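Local coordinates for crustacyanin-C1 subunit (PDB 1I4U), which binds the carotenoid astaxanthin, which gives the lobster carapace its blue colour, at residues 106-111 against 151-156. Sequence-based numbering, arbitrary orientation.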
loop_
_atom_site.group_PDB
_atom_site.type_symbol
_atom_site.label_atom_id
_atom_site.label_comp_id
_atom_site.label_asym_id
_atom_site.label_seq_id
_atom_site.Cartn_x
_atom_site.Cartn_y
_atom_site.Cartn_z
ATOM N N VAL A 106 9.793 -4.985 -7.066
ATOM C CA VAL A 106 11.144 -5.321 -7.463
ATOM C C VAL A 106 11.079 -6.143 -8.748
ATOM O O VAL A 106 10.239 -7.058 -8.882
ATOM C CB VAL A 106 11.837 -6.128 -6.380
ATOM C CG1 VAL A 106 13.191 -6.570 -6.862
ATOM C CG2 VAL A 106 11.962 -5.295 -5.106
ATOM N N ILE A 107 11.969 -5.831 -9.670
ATOM C CA ILE A 107 12.152 -6.618 -10.872
ATOM C C ILE A 107 13.294 -7.564 -10.546
ATOM O O ILE A 107 14.473 -7.242 -10.561
ATOM C CB ILE A 107 12.411 -5.742 -12.106
ATOM C CG1 ILE A 107 11.352 -4.662 -12.326
ATOM C CG2 ILE A 107 12.646 -6.615 -13.346
ATOM C CD1 ILE A 107 11.751 -3.584 -13.339
ATOM N N LEU A 108 12.898 -8.784 -10.156
ATOM C CA LEU A 108 13.912 -9.757 -9.723
ATOM C C LEU A 108 14.821 -10.169 -10.871
ATOM O O LEU A 108 16.002 -10.480 -10.682
ATOM C CB LEU A 108 13.203 -11.007 -9.232
ATOM C CG LEU A 108 12.707 -11.121 -7.835
ATOM C CD1 LEU A 108 12.286 -12.564 -7.569
ATOM C CD2 LEU A 108 13.750 -10.701 -6.801
ATOM N N GLU A 109 14.260 -10.219 -12.076
ATOM C CA GLU A 109 14.994 -10.657 -13.261
ATOM C C GLU A 109 14.144 -10.281 -14.485
ATOM O O GLU A 109 12.927 -10.445 -14.487
ATOM C CB GLU A 109 15.264 -12.154 -13.271
ATOM C CG GLU A 109 16.184 -12.625 -14.401
ATOM C CD GLU A 109 16.507 -14.111 -14.324
ATOM O OE1 GLU A 109 16.862 -14.589 -13.242
ATOM O OE2 GLU A 109 16.374 -14.811 -15.357
ATOM N N THR A 110 14.824 -9.791 -15.517
ATOM C CA THR A 110 14.179 -9.568 -16.796
ATOM C C THR A 110 15.226 -9.618 -17.919
ATOM O O THR A 110 16.379 -9.260 -17.684
ATOM C CB THR A 110 13.420 -8.250 -16.850
ATOM O OG1 THR A 110 12.721 -8.109 -18.104
ATOM C CG2 THR A 110 14.354 -7.060 -16.745
ATOM N N ASP A 111 14.793 -10.027 -19.086
ATOM C CA ASP A 111 15.605 -9.876 -20.302
ATOM C C ASP A 111 15.034 -8.788 -21.196
ATOM O O ASP A 111 15.548 -8.667 -22.323
ATOM C CB ASP A 111 15.779 -11.195 -21.050
ATOM C CG ASP A 111 14.532 -11.653 -21.773
ATOM O OD1 ASP A 111 13.469 -11.060 -21.527
ATOM O OD2 ASP A 111 14.655 -12.618 -22.568
ATOM N N GLU A 151 11.125 -19.285 -12.257
ATOM C CA GLU A 151 10.996 -20.243 -11.158
ATOM C C GLU A 151 12.265 -20.239 -10.329
ATOM O O GLU A 151 12.178 -20.251 -9.103
ATOM C CB GLU A 151 10.653 -21.632 -11.686
ATOM C CG GLU A 151 10.572 -22.633 -10.520
ATOM C CD GLU A 151 10.401 -24.084 -10.950
ATOM O OE1 GLU A 151 10.525 -24.397 -12.154
ATOM O OE2 GLU A 151 10.124 -24.959 -10.096
ATOM N N ALA A 152 13.415 -20.236 -11.039
ATOM C CA ALA A 152 14.701 -20.253 -10.347
ATOM C C ALA A 152 14.845 -19.025 -9.476
ATOM O O ALA A 152 15.238 -19.082 -8.317
ATOM C CB ALA A 152 15.857 -20.369 -11.316
ATOM N N ALA A 153 14.469 -17.874 -10.047
ATOM C CA ALA A 153 14.627 -16.605 -9.340
ATOM C C ALA A 153 13.791 -16.556 -8.073
ATOM O O ALA A 153 14.236 -16.074 -7.035
ATOM C CB ALA A 153 14.290 -15.414 -10.226
ATOM N N PHE A 154 12.562 -17.058 -8.179
ATOM C CA PHE A 154 11.719 -17.045 -6.991
ATOM C C PHE A 154 12.154 -18.084 -5.967
ATOM O O PHE A 154 12.094 -17.787 -4.760
ATOM C CB PHE A 154 10.278 -17.239 -7.450
ATOM C CG PHE A 154 9.670 -16.021 -8.151
ATOM C CD1 PHE A 154 9.465 -14.877 -7.420
ATOM C CD2 PHE A 154 9.337 -16.010 -9.476
ATOM C CE1 PHE A 154 8.905 -13.761 -8.007
ATOM C CE2 PHE A 154 8.784 -14.915 -10.074
ATOM C CZ PHE A 154 8.629 -13.744 -9.381
ATOM N N LYS A 155 12.579 -19.248 -6.427
ATOM C CA LYS A 155 13.100 -20.250 -5.481
ATOM C C LYS A 155 14.299 -19.712 -4.746
ATOM O O LYS A 155 14.503 -19.979 -3.552
ATOM C CB LYS A 155 13.445 -21.524 -6.222
ATOM C CG LYS A 155 12.265 -22.432 -6.553
ATOM C CD LYS A 155 12.722 -23.493 -7.498
ATOM C CE LYS A 155 12.155 -24.865 -7.518
ATOM N NZ LYS A 155 10.804 -25.027 -6.957
ATOM N N ASN A 156 15.090 -18.925 -5.443
ATOM C CA ASN A 156 16.295 -18.358 -4.845
ATOM C C ASN A 156 15.994 -17.413 -3.685
ATOM O O ASN A 156 16.878 -17.181 -2.844
ATOM C CB ASN A 156 17.123 -17.633 -5.906
ATOM C CG ASN A 156 18.432 -17.049 -5.459
ATOM O OD1 ASN A 156 19.425 -17.725 -5.164
ATOM N ND2 ASN A 156 18.550 -15.735 -5.417
#
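Leu108 reaches from the strand to the helix and lays one methyl, CD1, against the ring of Phe154. Leu108 CD1 comes to 3.6 Å from Phe154 CE1. It is almost as near to the adjoining ring atom, Phe154 CD1, so it sits by one ortho-meta bond of the ring and approaches obliquely. The same methyl, Leu108 CD1, lies 4.4 Å from Ala153 CB. It is also 4.1 Å from Ala153 O. Leu108 CG is placed beside the backbone N and opposite the carbonyl carbon (chi1 -85°), and CD1, anti to CA, is carried on toward the helix. The Phe154 ring does not start out aimed at the strand. Its CG is also set beside the backbone N, and the ring reaches back to Leu108. The ring also packs on Cys117 of strand 115-123 and meets the ring of Phe164.

Glu109 borders the patch. Its chain is extended as far as CD, with CG anti to the backbone N (chi1 -172°). Glu109 OE1 stops 4.0 Å from Ala153 CB, a van der Waals approach to a methyl. The other oxygen, OE2, is hydrogen-bonded to Tyr115 OH, from the neighbouring strand 115-123. The small Ala153 methyl points at the strand, consistent with the close approach of 6.9 Å between Leu108 CA and Ala153 CA.

Leu108 and Glu109 both point toward the helix, although they are neighbours on one strand. They stand opposite Cys117 in a classic beta bulge. Strand segment 106-110 and helix segment 151-156 run at 134° to each other. The contact is mainly apolar packing of the helix against the outside of the antiparallel barrel, an arrangement characteristic of the lipocalin fold.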